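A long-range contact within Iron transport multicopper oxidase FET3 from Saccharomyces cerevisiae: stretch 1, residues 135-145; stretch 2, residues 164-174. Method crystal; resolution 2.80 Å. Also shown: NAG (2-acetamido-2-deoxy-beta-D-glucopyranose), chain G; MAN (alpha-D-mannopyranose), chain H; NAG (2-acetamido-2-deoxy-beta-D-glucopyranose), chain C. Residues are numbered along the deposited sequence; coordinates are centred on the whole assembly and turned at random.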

# COMPACT_ATOMS: atom_id res chain seq x y z
N LEU A 135 -0.95 -21.15 3.65
CA LEU A 135 0.09 -20.60 2.76
C LEU A 135 -0.31 -19.21 2.28
O LEU A 135 -1.41 -18.73 2.56
CB LEU A 135 0.30 -21.50 1.54
CG LEU A 135 -0.78 -21.50 0.45
CD1 LEU A 135 -0.19 -21.92 -0.87
CD2 LEU A 135 -1.92 -22.40 0.85
N SER A 136 0.57 -18.58 1.52
CA SER A 136 0.24 -17.31 0.89
C SER A 136 0.57 -17.35 -0.59
O SER A 136 1.34 -18.20 -1.04
CB SER A 136 0.98 -16.15 1.54
OG SER A 136 0.94 -16.23 2.96
N LEU A 137 -0.03 -16.43 -1.34
CA LEU A 137 0.38 -16.20 -2.70
C LEU A 137 0.59 -14.70 -2.84
O LEU A 137 -0.29 -13.92 -2.47
CB LEU A 137 -0.70 -16.64 -3.68
CG LEU A 137 -1.18 -18.08 -3.68
CD1 LEU A 137 -2.25 -18.19 -4.73
CD2 LEU A 137 -0.06 -19.05 -3.99
N SER A 138 1.76 -14.31 -3.33
CA SER A 138 2.06 -12.91 -3.58
C SER A 138 1.88 -12.60 -5.05
O SER A 138 2.77 -12.90 -5.86
CB SER A 138 3.51 -12.60 -3.19
OG SER A 138 3.76 -12.84 -1.81
N LEU A 139 0.74 -12.03 -5.40
CA LEU A 139 0.49 -11.59 -6.77
C LEU A 139 1.19 -10.25 -7.01
O LEU A 139 1.27 -9.38 -6.12
CB LEU A 139 -1.00 -11.43 -7.02
CG LEU A 139 -2.00 -12.43 -6.42
CD1 LEU A 139 -3.45 -12.01 -6.71
CD2 LEU A 139 -1.75 -13.80 -6.97
N SER A 140 1.70 -10.08 -8.23
CA SER A 140 2.35 -8.83 -8.63
C SER A 140 2.40 -8.72 -10.14
O SER A 140 2.17 -9.70 -10.81
CB SER A 140 3.77 -8.77 -8.06
OG SER A 140 4.41 -7.58 -8.46
N GLU A 141 2.69 -7.53 -10.67
CA GLU A 141 3.10 -7.41 -12.08
C GLU A 141 4.62 -7.34 -12.13
O GLU A 141 5.25 -7.09 -11.10
CB GLU A 141 2.46 -6.21 -12.78
CG GLU A 141 3.09 -4.85 -12.43
CD GLU A 141 2.72 -4.36 -11.04
OE1 GLU A 141 1.58 -3.84 -10.88
OE2 GLU A 141 3.58 -4.50 -10.12
N TRP A 142 5.19 -7.54 -13.31
CA TRP A 142 6.64 -7.51 -13.46
C TRP A 142 7.09 -6.67 -14.69
O TRP A 142 6.52 -6.79 -15.78
CB TRP A 142 7.17 -8.94 -13.53
CG TRP A 142 8.64 -9.02 -13.47
CD1 TRP A 142 9.48 -9.44 -14.45
CD2 TRP A 142 9.46 -8.65 -12.37
NE1 TRP A 142 10.79 -9.37 -14.04
CE2 TRP A 142 10.81 -8.88 -12.76
CE3 TRP A 142 9.20 -8.14 -11.10
CZ2 TRP A 142 11.88 -8.62 -11.92
CZ3 TRP A 142 10.29 -7.88 -10.26
CH2 TRP A 142 11.60 -8.13 -10.68
N TYR A 143 8.09 -5.82 -14.48
CA TYR A 143 8.68 -4.99 -15.54
C TYR A 143 10.02 -5.55 -15.92
O TYR A 143 10.69 -6.19 -15.11
CB TYR A 143 8.86 -3.53 -15.08
CG TYR A 143 7.57 -2.74 -14.98
CD1 TYR A 143 6.75 -2.84 -13.87
CD2 TYR A 143 7.16 -1.90 -16.01
CE1 TYR A 143 5.57 -2.13 -13.77
CE2 TYR A 143 5.97 -1.18 -15.92
CZ TYR A 143 5.18 -1.30 -14.79
OH TYR A 143 4.01 -0.60 -14.67
N HIS A 144 10.42 -5.32 -17.16
CA HIS A 144 11.72 -5.75 -17.67
C HIS A 144 12.79 -4.70 -17.52
O HIS A 144 13.96 -4.98 -17.67
CB HIS A 144 11.58 -6.11 -19.13
CG HIS A 144 10.98 -7.46 -19.35
ND1 HIS A 144 11.12 -8.15 -20.54
CD2 HIS A 144 10.29 -8.26 -18.51
CE1 HIS A 144 10.51 -9.32 -20.42
NE2 HIS A 144 10.00 -9.41 -19.21
N ASP A 145 12.37 -3.47 -17.24
CA ASP A 145 13.29 -2.40 -16.97
C ASP A 145 13.13 -1.97 -15.53
O ASP A 145 12.04 -2.04 -14.97
CB ASP A 145 13.02 -1.23 -17.91
CG ASP A 145 13.24 -1.58 -19.39
OD1 ASP A 145 14.37 -1.36 -19.92
OD2 ASP A 145 12.29 -2.09 -20.01
N GLU A 164 1.17 5.89 -17.47
CA GLU A 164 1.98 5.02 -16.64
C GLU A 164 2.58 3.91 -17.48
O GLU A 164 1.86 3.35 -18.33
CB GLU A 164 1.06 4.42 -15.59
CG GLU A 164 -0.38 4.39 -16.11
CD GLU A 164 -1.30 5.04 -15.13
OE1 GLU A 164 -2.54 4.79 -15.16
OE2 GLU A 164 -0.76 5.79 -14.30
N PRO A 165 3.86 3.56 -17.25
CA PRO A 165 4.54 2.51 -18.02
C PRO A 165 3.88 1.15 -17.88
O PRO A 165 3.47 0.76 -16.80
CB PRO A 165 5.95 2.47 -17.41
CG PRO A 165 5.85 3.18 -16.15
CD PRO A 165 4.75 4.17 -16.25
N ILE A 166 3.81 0.42 -18.98
CA ILE A 166 3.09 -0.84 -19.05
C ILE A 166 4.01 -2.01 -18.71
O ILE A 166 5.09 -2.14 -19.29
CB ILE A 166 2.46 -0.98 -20.44
CG1 ILE A 166 1.37 0.09 -20.58
CG2 ILE A 166 1.87 -2.36 -20.65
CD1 ILE A 166 1.32 0.70 -21.93
N PRO A 167 3.58 -2.87 -17.76
CA PRO A 167 4.36 -4.02 -17.28
C PRO A 167 4.41 -5.13 -18.32
O PRO A 167 3.65 -5.10 -19.28
CB PRO A 167 3.59 -4.48 -16.04
CG PRO A 167 2.25 -3.94 -16.17
CD PRO A 167 2.27 -2.76 -17.09
N GLN A 168 5.29 -6.11 -18.13
CA GLN A 168 5.48 -7.12 -19.15
C GLN A 168 4.77 -8.42 -18.87
O GLN A 168 4.47 -9.17 -19.80
CB GLN A 168 6.97 -7.36 -19.40
CG GLN A 168 7.59 -6.35 -20.38
CD GLN A 168 7.49 -4.91 -19.88
OE1 GLN A 168 8.27 -4.47 -19.04
NE2 GLN A 168 6.51 -4.18 -20.40
N ASN A 169 4.47 -8.68 -17.60
CA ASN A 169 3.81 -9.91 -17.17
C ASN A 169 3.26 -9.83 -15.77
O ASN A 169 3.73 -9.04 -14.95
CB ASN A 169 4.79 -11.09 -17.22
CG ASN A 169 4.71 -11.86 -18.52
OD1 ASN A 169 3.62 -12.28 -18.96
ND2 ASN A 169 5.86 -12.05 -19.14
N LEU A 170 2.28 -10.69 -15.49
CA LEU A 170 1.86 -10.97 -14.12
C LEU A 170 2.71 -12.08 -13.51
O LEU A 170 3.03 -13.06 -14.19
CB LEU A 170 0.37 -11.37 -14.08
CG LEU A 170 -0.63 -10.26 -14.43
CD1 LEU A 170 -2.06 -10.72 -14.28
CD2 LEU A 170 -0.38 -9.04 -13.56
N ILE A 171 3.06 -11.94 -12.24
CA ILE A 171 3.80 -12.97 -11.53
C ILE A 171 3.12 -13.37 -10.21
O ILE A 171 2.31 -12.62 -9.66
CB ILE A 171 5.25 -12.55 -11.32
CG1 ILE A 171 5.33 -11.19 -10.62
CG2 ILE A 171 5.96 -12.50 -12.66
CD1 ILE A 171 6.67 -10.88 -10.08
N VAL A 172 3.41 -14.59 -9.75
CA VAL A 172 3.01 -15.10 -8.42
C VAL A 172 4.24 -15.66 -7.74
O VAL A 172 5.02 -16.38 -8.37
CB VAL A 172 1.96 -16.27 -8.45
CG1 VAL A 172 0.66 -15.83 -7.92
CG2 VAL A 172 1.81 -16.92 -9.83
N ASN A 173 4.40 -15.35 -6.44
CA ASN A 173 5.58 -15.80 -5.67
C ASN A 173 6.85 -15.65 -6.46
O ASN A 173 7.70 -16.51 -6.42
CB ASN A 173 5.44 -17.26 -5.24
CG ASN A 173 4.68 -17.40 -3.96
OD1 ASN A 173 3.93 -16.50 -3.56
ND2 ASN A 173 4.87 -18.55 -3.30
N ASN A 174 6.96 -14.56 -7.21
CA ASN A 174 8.15 -14.24 -7.98
C ASN A 174 8.54 -15.26 -9.06
O ASN A 174 9.73 -15.44 -9.35
CB ASN A 174 9.33 -13.92 -7.05
CG ASN A 174 9.05 -12.74 -6.13
OD1 ASN A 174 9.04 -11.59 -6.55
ND2 ASN A 174 8.80 -13.03 -4.87
C1 NAG G . 4.31 -18.67 -1.97
C2 NAG G . 4.16 -20.16 -1.69
C3 NAG G . 3.73 -20.40 -0.25
C4 NAG G . 4.57 -19.63 0.77
C5 NAG G . 4.69 -18.19 0.34
C6 NAG G . 5.74 -17.54 1.22
C7 NAG G . 3.49 -21.87 -3.32
C8 NAG G . 2.36 -22.58 -4.02
N2 NAG G . 3.22 -20.77 -2.61
O3 NAG G . 3.84 -21.77 0.02
O4 NAG G . 3.95 -19.57 2.04
O5 NAG G . 5.15 -18.11 -0.99
O6 NAG G . 5.84 -16.16 0.95
O7 NAG G . 4.63 -22.31 -3.42
C1 MAN H . 6.00 -12.69 -24.09
C2 MAN H . 4.82 -12.76 -23.13
C3 MAN H . 4.27 -11.38 -22.82
C4 MAN H . 5.40 -10.44 -22.43
C5 MAN H . 6.46 -10.40 -23.51
C6 MAN H . 7.61 -9.52 -23.06
O2 MAN H . 5.26 -13.32 -21.92
O3 MAN H . 3.35 -11.45 -21.75
O4 MAN H . 4.90 -9.14 -22.22
O5 MAN H . 6.95 -11.72 -23.69
O6 MAN H . 8.63 -9.64 -24.02
C1 NAG C . 4.38 -20.53 3.02
C2 NAG C . 3.88 -20.03 4.37
C3 NAG C . 4.24 -21.04 5.46
C4 NAG C . 3.82 -22.47 5.13
C5 NAG C . 4.20 -22.81 3.69
C6 NAG C . 3.54 -24.11 3.24
C7 NAG C . 3.80 -17.62 4.71
C8 NAG C . 4.62 -16.37 4.92
N2 NAG C . 4.49 -18.76 4.72
O3 NAG C . 3.66 -20.63 6.67
O4 NAG C . 4.56 -23.33 5.96
O5 NAG C . 3.81 -21.80 2.79
O6 NAG C . 3.87 -24.35 1.89
O7 NAG C . 2.58 -17.57 4.54

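Strand 135-142 runs antiparallel to strand 169-172, with 148° between their directions. Ser140 and Ile171 form a hydrogen-bonded pair: Ser140 N to Ile171 O is 3.0 Å, and Ile171 N to Ser140 O is 2.8 Å. Trp142 and Asn169 form the next such pair, through Trp142 N to Asn169 O at 2.7 Å and a weak bond from Asn169 N to Trp142 O at 3.3 Å. Trp142 O also accepts from Gln168 N at 2.7 Å.

Side chains alternate between the two faces of the sheet. Leu139, Glu141, Leu170 and Val172 share one face. There Leu139 CD2 lies 3.3 Å from Val172 CG1, a tight apolar contact. Ser140, Trp142, Asn169 and Ile171 lie on the other. Ile171 has chi1 p and chi2 t. Its CG2 packs 3.9 Å from Trp142 CB, while its CG1 lies 3.9 Å from Ser140 CB. Ser140 is t at chi1, and its OG donates to Glu141 O at 2.8 Å.

Beyond the strand pairing, Tyr143 is m at chi1, and its ring reaches back over the second stretch. Pro167 CA sits over one ring face, 3.7 Å from the centroid. At the ring edge, Tyr143 OH donates to Pro165 O at 2.6 Å.

Gln168 folds back, with chi1 m and chi2 p. This bend lets OE1 accept from His144 N at 3.0 Å while NE2 donates to Ile166 O at 2.7 Å. The same fold lays CG over the His144 ring, 3.8 Å from its centroid.

At the other end, Asn173 has positive phi and chi1 m. Its OD1 accepts from Ser138 N at 3.1 Å, while its N donates to Ser138 O at 3.0 Å. Its ND2 is bonded to C1 of the chain G NAG at 1.4 Å, so the glycosylated side chain also extends the strand pairing.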